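Macro domain-containing protein (Thermosipho africanus, PDB 7OMU) joins a DarT-like domain of the ADP-ribosyl clan to a macro domain in one chain, the macro domain holding adenosine-5-diphosphoribose in its pocket. Local coordinates at residues P89-G101 with K289-D301. The protein carries 1 engineered substitution. Residues are numbered along the deposited sequence; the frame is centred on the assembly and turned at random.
Sequences PRNPMLYRLLVQG and KRESSLDAFLAED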
loop_
_atom_site.group_PDB
_atom_site.type_symbol
_atom_site.label_atom_id
_atom_site.label_comp_id
_atom_site.label_asym_id
_atom_site.label_seq_id
_atom_site.Cartn_x
_atom_site.Cartn_y
_atom_site.Cartn_z
ATOM N N PRO A 89 -1.649 -4.471 9.334
ATOM C CA PRO A 89 -1.897 -3.046 9.568
ATOM C C PRO A 89 -1.828 -2.176 8.301
ATOM O O PRO A 89 -2.429 -1.112 8.305
ATOM C CB PRO A 89 -0.773 -2.649 10.535
ATOM C CG PRO A 89 0.363 -3.581 10.168
ATOM C CD PRO A 89 -0.293 -4.878 9.735
ATOM N N ARG A 90 -1.095 -2.622 7.272
ATOM C CA ARG A 90 -0.994 -1.930 5.959
ATOM C C ARG A 90 -2.285 -2.204 5.184
ATOM O O ARG A 90 -2.246 -3.021 4.238
ATOM C CB ARG A 90 0.251 -2.412 5.210
ATOM C CG ARG A 90 0.609 -1.592 3.981
ATOM C CD ARG A 90 1.859 -2.147 3.319
ATOM N NE ARG A 90 2.205 -1.478 2.072
ATOM C CZ ARG A 90 1.591 -1.678 0.902
ATOM N NH1 ARG A 90 0.574 -2.524 0.808
ATOM N NH2 ARG A 90 1.993 -1.021 -0.175
ATOM N N ASN A 91 -3.371 -1.521 5.573
ATOM C CA ASN A 91 -4.778 -1.860 5.226
ATOM C C ASN A 91 -5.590 -0.580 5.015
ATOM O O ASN A 91 -5.119 0.512 5.320
ATOM C CB ASN A 91 -5.373 -2.754 6.317
ATOM C CG ASN A 91 -5.530 -2.045 7.646
ATOM O OD1 ASN A 91 -5.986 -0.906 7.708
ATOM N ND2 ASN A 91 -5.162 -2.718 8.723
ATOM N N PRO A 92 -6.840 -0.671 4.495
ATOM C CA PRO A 92 -7.695 0.501 4.278
ATOM C C PRO A 92 -7.828 1.522 5.418
ATOM O O PRO A 92 -8.031 2.680 5.119
ATOM C CB PRO A 92 -9.072 -0.144 4.063
ATOM C CG PRO A 92 -8.752 -1.429 3.358
ATOM C CD PRO A 92 -7.483 -1.909 4.021
ATOM N N MET A 93 -7.763 1.075 6.675
ATOM C CA MET A 93 -7.900 1.960 7.860
ATOM C C MET A 93 -6.683 2.886 7.913
ATOM O O MET A 93 -6.878 4.120 7.944
ATOM C CB MET A 93 -7.995 1.169 9.168
ATOM C CG MET A 93 -8.226 2.052 10.388
ATOM S SD MET A 93 -9.664 3.134 10.165
ATOM C CE MET A 93 -10.940 2.128 10.923
ATOM N N LEU A 94 -5.477 2.313 7.907
ATOM C CA LEU A 94 -4.207 3.085 7.916
ATOM C C LEU A 94 -4.191 4.041 6.717
ATOM O O LEU A 94 -3.813 5.215 6.896
ATOM C CB LEU A 94 -3.013 2.129 7.872
ATOM C CG LEU A 94 -1.645 2.797 7.988
ATOM C CD1 LEU A 94 -1.569 3.717 9.199
ATOM C CD2 LEU A 94 -0.553 1.754 8.069
ATOM N N TYR A 95 -4.617 3.562 5.548
ATOM C CA TYR A 95 -4.709 4.369 4.309
ATOM C C TYR A 95 -5.704 5.515 4.510
ATOM O O TYR A 95 -5.402 6.635 4.064
ATOM C CB TYR A 95 -5.123 3.518 3.110
ATOM C CG TYR A 95 -4.823 4.188 1.798
ATOM C CD1 TYR A 95 -3.563 4.095 1.232
ATOM C CD2 TYR A 95 -5.774 4.960 1.149
ATOM C CE1 TYR A 95 -3.268 4.719 0.032
ATOM C CE2 TYR A 95 -5.493 5.594 -0.049
ATOM C CZ TYR A 95 -4.236 5.470 -0.610
ATOM O OH TYR A 95 -3.941 6.091 -1.788
ATOM N N ARG A 96 -6.853 5.234 5.136
ATOM C CA ARG A 96 -7.911 6.243 5.410
ATOM C C ARG A 96 -7.324 7.361 6.274
ATOM O O ARG A 96 -7.610 8.534 5.977
ATOM C CB ARG A 96 -9.131 5.624 6.101
ATOM C CG ARG A 96 -10.034 6.637 6.799
ATOM C CD ARG A 96 -11.466 6.192 6.941
ATOM N NE ARG A 96 -12.365 7.324 6.752
ATOM C CZ ARG A 96 -13.690 7.251 6.680
ATOM N NH1 ARG A 96 -14.309 6.087 6.791
ATOM N NH2 ARG A 96 -14.401 8.353 6.501
ATOM N N LEU A 97 -6.555 7.005 7.307
ATOM C CA LEU A 97 -5.967 7.985 8.256
ATOM C C LEU A 97 -4.999 8.905 7.507
ATOM O O LEU A 97 -4.992 10.112 7.802
ATOM C CB LEU A 97 -5.254 7.251 9.397
ATOM C CG LEU A 97 -6.132 6.416 10.327
ATOM C CD1 LEU A 97 -5.363 6.052 11.581
ATOM C CD2 LEU A 97 -7.426 7.130 10.696
ATOM N N LEU A 98 -4.222 8.361 6.569
ATOM C CA LEU A 98 -3.142 9.109 5.872
ATOM C C LEU A 98 -3.740 10.086 4.858
ATOM O O LEU A 98 -3.149 11.163 4.685
ATOM C CB LEU A 98 -2.176 8.128 5.204
ATOM C CG LEU A 98 -1.255 7.380 6.165
ATOM C CD1 LEU A 98 -0.466 6.315 5.428
ATOM C CD2 LEU A 98 -0.319 8.340 6.897
ATOM N N VAL A 99 -4.861 9.739 4.221
ATOM C CA VAL A 99 -5.512 10.613 3.199
ATOM C C VAL A 99 -6.415 11.635 3.901
ATOM O O VAL A 99 -6.594 12.716 3.325
ATOM C CB VAL A 99 -6.258 9.814 2.112
ATOM C CG1 VAL A 99 -5.329 8.813 1.441
ATOM C CG2 VAL A 99 -7.508 9.127 2.631
ATOM N N GLN A 100 -6.915 11.330 5.106
ATOM C CA GLN A 100 -7.683 12.278 5.962
ATOM C C GLN A 100 -6.741 13.313 6.602
ATOM O O GLN A 100 -7.135 13.893 7.626
ATOM C CB GLN A 100 -8.426 11.546 7.083
ATOM C CG GLN A 100 -9.748 10.921 6.676
ATOM C CD GLN A 100 -10.429 10.271 7.862
ATOM O OE1 GLN A 100 -9.791 9.817 8.816
ATOM N NE2 GLN A 100 -11.749 10.220 7.809
ATOM N N GLY A 101 -5.539 13.523 6.053
ATOM C CA GLY A 101 -4.656 14.648 6.420
ATOM C C GLY A 101 -3.542 14.254 7.378
ATOM O O GLY A 101 -2.519 14.959 7.391
ATOM N N LYS A 289 -7.535 9.084 -19.273
ATOM C CA LYS A 289 -7.775 10.186 -18.308
ATOM C C LYS A 289 -8.950 9.794 -17.405
ATOM O O LYS A 289 -10.002 10.440 -17.476
ATOM C CB LYS A 289 -7.977 11.505 -19.058
ATOM C CG LYS A 289 -6.740 11.993 -19.800
ATOM C CD LYS A 289 -6.909 13.350 -20.433
ATOM C CE LYS A 289 -5.753 13.734 -21.328
ATOM N NZ LYS A 289 -6.036 14.989 -22.065
ATOM N N ARG A 290 -8.739 8.766 -16.582
ATOM C CA ARG A 290 -9.728 8.167 -15.647
ATOM C C ARG A 290 -10.136 9.206 -14.595
ATOM O O ARG A 290 -9.253 9.666 -13.842
ATOM C CB ARG A 290 -9.094 6.936 -14.991
ATOM C CG ARG A 290 -10.078 5.892 -14.489
ATOM C CD ARG A 290 -9.325 4.655 -14.041
ATOM N NE ARG A 290 -9.242 4.558 -12.596
ATOM C CZ ARG A 290 -9.795 3.598 -11.872
ATOM N NH1 ARG A 290 -10.479 2.633 -12.456
ATOM N NH2 ARG A 290 -9.662 3.600 -10.556
ATOM N N GLU A 291 -11.428 9.548 -14.535
ATOM C CA GLU A 291 -11.982 10.578 -13.611
ATOM C C GLU A 291 -12.284 9.945 -12.245
ATOM O O GLU A 291 -12.697 10.688 -11.338
ATOM C CB GLU A 291 -13.208 11.253 -14.231
ATOM C CG GLU A 291 -12.841 12.187 -15.378
ATOM C CD GLU A 291 -13.980 12.964 -16.017
ATOM O OE1 GLU A 291 -14.829 13.500 -15.267
ATOM O OE2 GLU A 291 -14.010 13.042 -17.272
ATOM N N SER A 292 -12.059 8.636 -12.097
ATOM C CA SER A 292 -12.249 7.863 -10.838
ATOM C C SER A 292 -11.263 8.364 -9.774
ATOM O O SER A 292 -10.150 8.774 -10.151
ATOM C CB SER A 292 -12.092 6.369 -11.086
ATOM O OG SER A 292 -12.848 5.598 -10.161
ATOM N N SER A 293 -11.676 8.339 -8.504
ATOM C CA SER A 293 -10.865 8.721 -7.317
ATOM C C SER A 293 -10.244 7.469 -6.687
ATOM O O SER A 293 -11.008 6.589 -6.245
ATOM C CB SER A 293 -11.696 9.470 -6.311
ATOM O OG SER A 293 -11.021 9.537 -5.064
ATOM N N LEU A 294 -8.911 7.410 -6.628
ATOM C CA LEU A 294 -8.146 6.228 -6.143
ATOM C C LEU A 294 -8.238 6.141 -4.616
ATOM O O LEU A 294 -8.270 5.010 -4.098
ATOM C CB LEU A 294 -6.690 6.348 -6.604
ATOM C CG LEU A 294 -5.830 5.099 -6.406
ATOM C CD1 LEU A 294 -6.329 3.942 -7.261
ATOM C CD2 LEU A 294 -4.369 5.393 -6.715
ATOM N N ASP A 295 -8.274 7.290 -3.932
ATOM C CA ASP A 295 -8.337 7.388 -2.447
ATOM C C ASP A 295 -9.648 6.779 -1.936
ATOM O O ASP A 295 -9.601 6.038 -0.948
ATOM C CB ASP A 295 -8.183 8.838 -1.981
ATOM C CG ASP A 295 -6.750 9.347 -2.030
ATOM O OD1 ASP A 295 -5.828 8.506 -2.151
ATOM O OD2 ASP A 295 -6.563 10.583 -1.950
ATOM N N ALA A 296 -10.769 7.077 -2.593
ATOM C CA ALA A 296 -12.113 6.556 -2.251
ATOM C C ALA A 296 -12.119 5.022 -2.312
ATOM O O ALA A 296 -12.657 4.404 -1.378
ATOM C CB ALA A 296 -13.150 7.158 -3.168
ATOM N N PHE A 297 -11.544 4.426 -3.363
ATOM C CA PHE A 297 -11.495 2.951 -3.561
ATOM C C PHE A 297 -10.584 2.317 -2.500
ATOM O O PHE A 297 -11.004 1.323 -1.883
ATOM C CB PHE A 297 -11.052 2.578 -4.982
ATOM C CG PHE A 297 -12.054 2.831 -6.091
ATOM C CD1 PHE A 297 -13.380 3.166 -5.827
ATOM C CD2 PHE A 297 -11.671 2.699 -7.422
ATOM C CE1 PHE A 297 -14.282 3.388 -6.859
ATOM C CE2 PHE A 297 -12.577 2.915 -8.453
ATOM C CZ PHE A 297 -13.879 3.259 -8.170
ATOM N N LEU A 298 -9.390 2.877 -2.277
ATOM C CA LEU A 298 -8.359 2.285 -1.378
ATOM C C LEU A 298 -8.734 2.503 0.095
ATOM O O LEU A 298 -8.666 1.526 0.861
ATOM C CB LEU A 298 -6.989 2.889 -1.702
ATOM C CG LEU A 298 -6.393 2.492 -3.053
ATOM C CD1 LEU A 298 -5.025 3.131 -3.250
ATOM C CD2 LEU A 298 -6.295 0.981 -3.195
ATOM N N ALA A 299 -9.104 3.727 0.488
ATOM C CA ALA A 299 -9.438 4.092 1.888
ATOM C C ALA A 299 -10.755 3.431 2.300
ATOM O O ALA A 299 -11.591 3.184 1.415
ATOM C CB ALA A 299 -9.525 5.589 2.039
ATOM N N GLU A 300 -10.924 3.166 3.599
ATOM C CA GLU A 300 -12.191 2.655 4.190
ATOM C C GLU A 300 -13.281 3.720 4.013
ATOM O O GLU A 300 -13.002 4.904 4.278
ATOM C CB GLU A 300 -11.979 2.295 5.658
ATOM C CG GLU A 300 -13.062 1.399 6.234
ATOM C CD GLU A 300 -13.010 1.266 7.750
ATOM O OE1 GLU A 300 -11.921 1.497 8.319
ATOM O OE2 GLU A 300 -14.053 0.924 8.360
ATOM N N ASP A 301 -14.466 3.308 3.558
ATOM C CA ASP A 301 -15.650 4.181 3.314
ATOM C C ASP A 301 -16.570 4.151 4.543
ATOM O O ASP A 301 -16.042 3.945 5.654
ATOM C CB ASP A 301 -16.405 3.764 2.045
ATOM C CG ASP A 301 -16.589 2.262 1.889
ATOM O OD1 ASP A 301 -16.188 1.512 2.814
ATOM O OD2 ASP A 301 -17.126 1.853 0.849
#
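D295 meets Y95 and V99 where the short helix 294-298, on the macro-domain side, comes up to helix 92-99 of the DarT-like part. The Y95 hydroxyl donates to D295 OD1, with OH 3.1 Å from OD1 and nearly along the C-O axis, while the ring and carboxylate planes stand 63° apart. R238 forms a salt bridge with the same oxygen, so an acidic residue suits this position. V99 lies alongside the carboxylate, the two side chains running in opposite senses, its CG1 3.6 Å from D295 OD1. One turn on, L298 lays CB over a face of the Y95 ring in a CH-pi contact, 3.9 Å from the centroid, and its CD1 reaches the phenol end. Y95 gets there with CG anti to its backbone N (chi1 -163°); F215 packs edge-to-face with the same ring. A299, where the helix ends, is small enough for the backbones to close in: its CB lies 3.8 Å from R96 CA, in the plane of the Y95 ring at its edge. In the extended chain beyond, E300 N makes a weak hydrogen bond to P92 O at 3.3 Å; R96 N shares that carbonyl. The long, flat R96 side chain can lay a guanidinium face against E300 O, while the extended E300 side chain carries OE2 to N128. The chemistry is thus mixed: the Y95 ring packs on L298 and A299 while its own buried hydroxyl bonds to D295, a directional link that probably favours one orientation of the helices.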